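Putative trimethylamine methyltransferase (Rhizobium meliloti, PDB 4YYC) probably acts as a methyltransferase of the trimethylamine methyltransferase family. Local coordinates at residues Leu352-Lys364 with Ala371-Leu383. Sequence-based numbering, arbitrary orientation. Where two conformers were deposited one is given.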
loop_
_atom_site.group_PDB
_atom_site.type_symbol
_atom_site.label_atom_id
_atom_site.label_comp_id
_atom_site.label_asym_id
_atom_site.label_seq_id
_atom_site.Cartn_x
_atom_site.Cartn_y
_atom_site.Cartn_z
ATOM N N LEU A 352 -3.264 14.316 20.685
ATOM C CA LEU A 352 -3.001 13.014 21.283
ATOM C C LEU A 352 -2.265 12.118 20.316
ATOM O O LEU A 352 -2.559 12.116 19.105
ATOM C CB LEU A 352 -4.310 12.301 21.672
ATOM C CG LEU A 352 -5.222 13.056 22.653
ATOM C CD1 LEU A 352 -6.465 12.228 22.929
ATOM C CD2 LEU A 352 -4.493 13.446 23.904
ATOM N N PRO A 353 -1.317 11.316 20.833
ATOM C CA PRO A 353 -0.765 10.273 19.962
ATOM C C PRO A 353 -1.852 9.336 19.415
ATOM O O PRO A 353 -2.862 9.124 20.063
ATOM C CB PRO A 353 0.207 9.510 20.880
ATOM C CG PRO A 353 0.433 10.401 22.028
ATOM C CD PRO A 353 -0.829 11.197 22.216
ATOM N N PHE A 354 -1.635 8.820 18.210
ATOM C CA PHE A 354 -2.662 8.160 17.419
ATOM C C PHE A 354 -2.303 6.675 17.218
ATOM O O PHE A 354 -1.163 6.338 16.914
ATOM C CB PHE A 354 -2.752 8.890 16.059
ATOM C CG PHE A 354 -3.748 8.308 15.141
ATOM C CD1 PHE A 354 -5.072 8.246 15.485
ATOM C CD2 PHE A 354 -3.347 7.824 13.913
ATOM C CE1 PHE A 354 -6.010 7.686 14.623
ATOM C CE2 PHE A 354 -4.256 7.260 13.048
ATOM C CZ PHE A 354 -5.606 7.212 13.393
ATOM N N ARG A 355 -3.319 5.821 17.346
ATOM C CA ARG A 355 -3.225 4.388 17.075
ATOM C C ARG A 355 -4.322 4.014 16.096
ATOM O O ARG A 355 -5.465 4.415 16.237
ATOM C CB ARG A 355 -3.432 3.565 18.367
ATOM C CG ARG A 355 -3.632 2.057 18.181
ATOM C CD ARG A 355 -5.096 1.672 18.163
ATOM N NE ARG A 355 -5.333 0.395 17.522
ATOM C CZ ARG A 355 -6.318 -0.441 17.827
ATOM N NH1 ARG A 355 -7.114 -0.263 18.872
ATOM N NH2 ARG A 355 -6.480 -1.522 17.087
ATOM N N THR A 356 -3.955 3.263 15.066
ATOM C CA THR A 356 -4.892 2.685 14.097
ATOM C C THR A 356 -4.117 1.656 13.263
ATOM O O THR A 356 -2.937 1.452 13.441
ATOM C CB THR A 356 -5.559 3.721 13.129
ATOM O OG1 THR A 356 -6.746 3.137 12.542
ATOM C CG2 THR A 356 -4.635 4.149 12.011
ATOM N N GLY A 357 -4.830 0.988 12.388
ATOM C CA GLY A 357 -4.190 0.192 11.342
ATOM C C GLY A 357 -3.517 -1.066 11.772
ATOM O O GLY A 357 -3.962 -1.754 12.711
ATOM N N GLY A 358 -2.407 -1.342 11.127
ATOM C CA GLY A 358 -1.731 -2.622 11.283
ATOM C C GLY A 358 -1.840 -3.470 10.032
ATOM O O GLY A 358 -2.160 -2.979 8.961
ATOM N N SER A 359 -1.403 -4.715 10.134
ATOM C CA SER A 359 -1.426 -5.682 9.020
ATOM C C SER A 359 -2.705 -6.515 9.128
ATOM O O SER A 359 -2.695 -7.698 9.550
ATOM C CB SER A 359 -0.147 -6.530 9.037
ATOM O OG SER A 359 1.010 -5.705 8.820
ATOM N N LEU A 360 -3.835 -5.879 8.833
ATOM C CA LEU A 360 -5.155 -6.486 9.076
ATOM C C LEU A 360 -5.735 -7.146 7.857
ATOM O O LEU A 360 -5.555 -6.632 6.738
ATOM C CB LEU A 360 -6.139 -5.350 9.508
ATOM C CG LEU A 360 -5.761 -4.537 10.757
ATOM C CD1 LEU A 360 -6.805 -3.483 11.053
ATOM C CD2 LEU A 360 -5.483 -5.434 11.954
ATOM N N CYS A 361 -6.470 -8.224 8.046
ATOM C CA CYS A 361 -7.108 -8.956 6.974
ATOM C C CYS A 361 -8.190 -9.898 7.468
ATOM O O CYS A 361 -8.298 -10.207 8.685
ATOM C CB CYS A 361 -6.066 -9.749 6.191
ATOM S SG CYS A 361 -5.268 -11.077 7.164
ATOM N N GLY A 362 -8.991 -10.372 6.530
ATOM C CA GLY A 362 -10.075 -11.291 6.799
ATOM C C GLY A 362 -9.857 -12.676 6.224
ATOM O O GLY A 362 -10.669 -13.578 6.442
ATOM N N SER A 363 -8.802 -12.869 5.450
ATOM C CA SER A 363 -8.531 -14.179 4.903
ATOM C C SER A 363 -8.254 -15.237 5.934
ATOM O O SER A 363 -7.822 -14.949 7.030
ATOM C CB SER A 363 -7.296 -14.092 3.991
ATOM O OG SER A 363 -7.198 -15.245 3.198
ATOM N N LYS A 364 -8.532 -16.498 5.587
ATOM C CA LYS A 364 -8.280 -17.626 6.475
ATOM C C LYS A 364 -6.861 -18.174 6.376
ATOM O O LYS A 364 -6.450 -18.995 7.197
ATOM C CB LYS A 364 -9.309 -18.739 6.224
ATOM C CG LYS A 364 -10.619 -18.563 7.000
ATOM C CD LYS A 364 -11.370 -17.275 6.842
ATOM C CE LYS A 364 -11.883 -17.073 5.452
ATOM N NZ LYS A 364 -12.588 -15.771 5.341
ATOM N N ALA A 371 -2.471 -10.804 2.078
ATOM C CA ALA A 371 -1.379 -9.852 1.819
ATOM C C ALA A 371 -1.871 -8.530 1.271
ATOM O O ALA A 371 -1.392 -7.483 1.700
ATOM C CB ALA A 371 -0.373 -10.482 0.865
ATOM N N HIS A 372 -2.783 -8.541 0.314
ATOM C CA HIS A 372 -3.332 -7.279 -0.211
ATOM C C HIS A 372 -4.024 -6.498 0.900
ATOM O O HIS A 372 -3.857 -5.305 1.010
ATOM C CB HIS A 372 -4.274 -7.503 -1.374
ATOM C CG HIS A 372 -3.590 -7.644 -2.691
ATOM N ND1 HIS A 372 -2.954 -6.588 -3.322
ATOM C CD2 HIS A 372 -3.482 -8.706 -3.530
ATOM C CE1 HIS A 372 -2.495 -7.010 -4.497
ATOM N NE2 HIS A 372 -2.750 -8.297 -4.620
ATOM N N GLU A 373 -4.813 -7.207 1.695
ATOM C CA GLU A 373 -5.560 -6.516 2.746
ATOM C C GLU A 373 -4.554 -5.908 3.743
ATOM O O GLU A 373 -4.683 -4.770 4.158
ATOM C CB GLU A 373 -6.564 -7.462 3.391
ATOM C CG GLU A 373 -7.678 -7.855 2.442
ATOM C CD GLU A 373 -8.631 -8.917 2.951
ATOM O OE1 GLU A 373 -8.328 -9.606 3.928
ATOM O OE2 GLU A 373 -9.674 -9.133 2.302
ATOM N N SER A 374 -3.589 -6.713 4.187
ATOM C CA SER A 374 -2.588 -6.249 5.135
ATOM C C SER A 374 -1.716 -5.138 4.598
ATOM O O SER A 374 -1.471 -4.150 5.299
ATOM C CB SER A 374 -1.688 -7.409 5.536
ATOM O OG SER A 374 -2.453 -8.452 6.211
ATOM N N ALA A 375 -1.317 -5.232 3.328
ATOM C CA ALA A 375 -0.508 -4.230 2.711
ATOM C C ALA A 375 -1.288 -2.899 2.558
ATOM O O ALA A 375 -0.744 -1.808 2.809
ATOM C CB ALA A 375 -0.057 -4.687 1.349
ATOM N N ASN A 376 -2.549 -2.972 2.182
ATOM C CA ASN A 376 -3.350 -1.780 2.023
ATOM C C ASN A 376 -3.461 -1.099 3.386
ATOM O O ASN A 376 -3.315 0.125 3.489
ATOM C CB ASN A 376 -4.706 -2.082 1.435
ATOM C CG ASN A 376 -4.626 -2.514 -0.018
ATOM O OD1 ASN A 376 -3.598 -2.370 -0.715
ATOM N ND2 ASN A 376 -5.758 -3.050 -0.494
ATOM N N THR A 377 -3.671 -1.891 4.417
ATOM C CA THR A 377 -3.846 -1.302 5.746
ATOM C C THR A 377 -2.513 -0.758 6.257
ATOM O O THR A 377 -2.447 0.339 6.810
ATOM C CB THR A 377 -4.416 -2.334 6.744
ATOM O OG1 THR A 377 -5.583 -2.998 6.196
ATOM C CG2 THR A 377 -4.828 -1.686 8.030
ATOM N N LEU A 378 -1.428 -1.523 6.064
ATOM C CA LEU A 378 -0.125 -1.125 6.593
ATOM C C LEU A 378 0.471 0.102 5.898
ATOM O O LEU A 378 1.066 0.988 6.537
ATOM C CB LEU A 378 0.850 -2.305 6.547
ATOM C CG LEU A 378 2.226 -2.046 7.165
ATOM C CD1 LEU A 378 2.043 -1.866 8.668
ATOM C CD2 LEU A 378 3.107 -3.257 6.852
ATOM N N ASN A 379 0.303 0.196 4.590
ATOM C CA ASN A 379 0.792 1.384 3.890
ATOM C C ASN A 379 0.058 2.650 4.375
ATOM O O ASN A 379 0.684 3.663 4.595
ATOM C CB ASN A 379 0.743 1.190 2.355
ATOM C CG ASN A 379 1.877 0.293 1.842
ATOM O OD1 ASN A 379 3.080 0.575 2.027
ATOM N ND2 ASN A 379 1.502 -0.777 1.159
HETATM N N MSE A 380 -1.239 2.573 4.574
HETATM C CA MSE A 380 -2.003 3.698 5.158
HETATM C C MSE A 380 -1.478 3.989 6.537
HETATM O O MSE A 380 -1.287 5.136 6.926
HETATM C CB MSE A 380 -3.498 3.391 5.149
HETATM C CG MSE A 380 -4.372 4.352 5.924
HETATM SE SE MSE A 380 -4.331 4.118 7.853
HETATM C CE MSE A 380 -5.253 2.398 7.908
ATOM N N THR A 381 -1.150 2.938 7.291
ATOM C CA THR A 381 -0.766 3.126 8.695
ATOM C C THR A 381 0.478 3.997 8.764
ATOM O O THR A 381 0.573 4.944 9.548
ATOM C CB THR A 381 -0.507 1.757 9.358
ATOM O OG1 THR A 381 -1.707 0.972 9.323
ATOM C CG2 THR A 381 -0.053 1.889 10.775
ATOM N N LEU A 382 1.437 3.710 7.885
ATOM C CA LEU A 382 2.675 4.495 7.893
ATOM C C LEU A 382 2.415 5.898 7.350
ATOM O O LEU A 382 2.876 6.908 7.926
ATOM C CB LEU A 382 3.732 3.831 7.033
ATOM C CG LEU A 382 5.073 4.592 6.978
ATOM C CD1 LEU A 382 5.756 4.510 8.306
ATOM C CD2 LEU A 382 5.959 4.077 5.867
ATOM N N LEU A 383 1.724 5.994 6.232
ATOM C CA LEU A 383 1.580 7.290 5.570
ATOM C C LEU A 383 0.685 8.240 6.340
ATOM O O LEU A 383 0.858 9.465 6.260
ATOM C CB LEU A 383 1.065 7.106 4.136
ATOM C CG LEU A 383 2.014 6.337 3.220
ATOM C CD1 LEU A 383 1.401 6.271 1.856
ATOM C CD2 LEU A 383 3.360 6.982 3.142
#
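Ser374 of helix 368-383 packs on Ser359, and Glu373 on Cys361 and Gly362, in the strand-to-helix connection of a beta-alpha unit. Strand 354-355 lies parallel to strand 313-322, consistent with the TIM-barrel fold of this family. The connection then runs back along its own helix: nearest CA pairs pass from Gly357-Thr381 through Ser359-Ser374 to Cys361-Glu373, so the directions are antiparallel.

Glu373 extends beyond CG, which carries its carboxylate to the loop. There OE1 of Glu373 accepts a nearly straight bond from N of Gly362 (2.8 Å, 172° at the hydrogen), met on the syn side but 30° out of the carboxylate plane. CB of Cys361 packs against CB of Glu373 at 3.6 Å. The other carboxylate oxygen, OE2, is bonded to Gln369, so both oxygens are held.

At the next residue, CB of Ser374 lies 3.9 Å from CB of Ser359, the closest approach of these two side chains. Their hydroxyls do not join each other: OG of Ser374 bonds to Ala370 O and Lys406 NZ, whereas OG of Ser359 bonds to Ala392 O. The Ser359 hydroxyl lies against the Leu378 methyls, with CD2 at 3.8 Å.

Thr377 supplies the central packing. With OG1 beside the backbone N (chi1 -50°), CG2 is left anti to N and comes within 3.1 Å of O of Gly358, while the Leu360 side chain crosses that of Thr377 at about a right angle, its CD1 turned to the same methyl. The Leu360 side chain is about 7 Å from a bound unidentified ligand, probably from the crystallisation liquor.

At the other end Thr381 OG1 accepts the N-H of Gly358 (3.0 Å) and donates to Thr377 O (2.7 Å), approaching that carbonyl from above its plane.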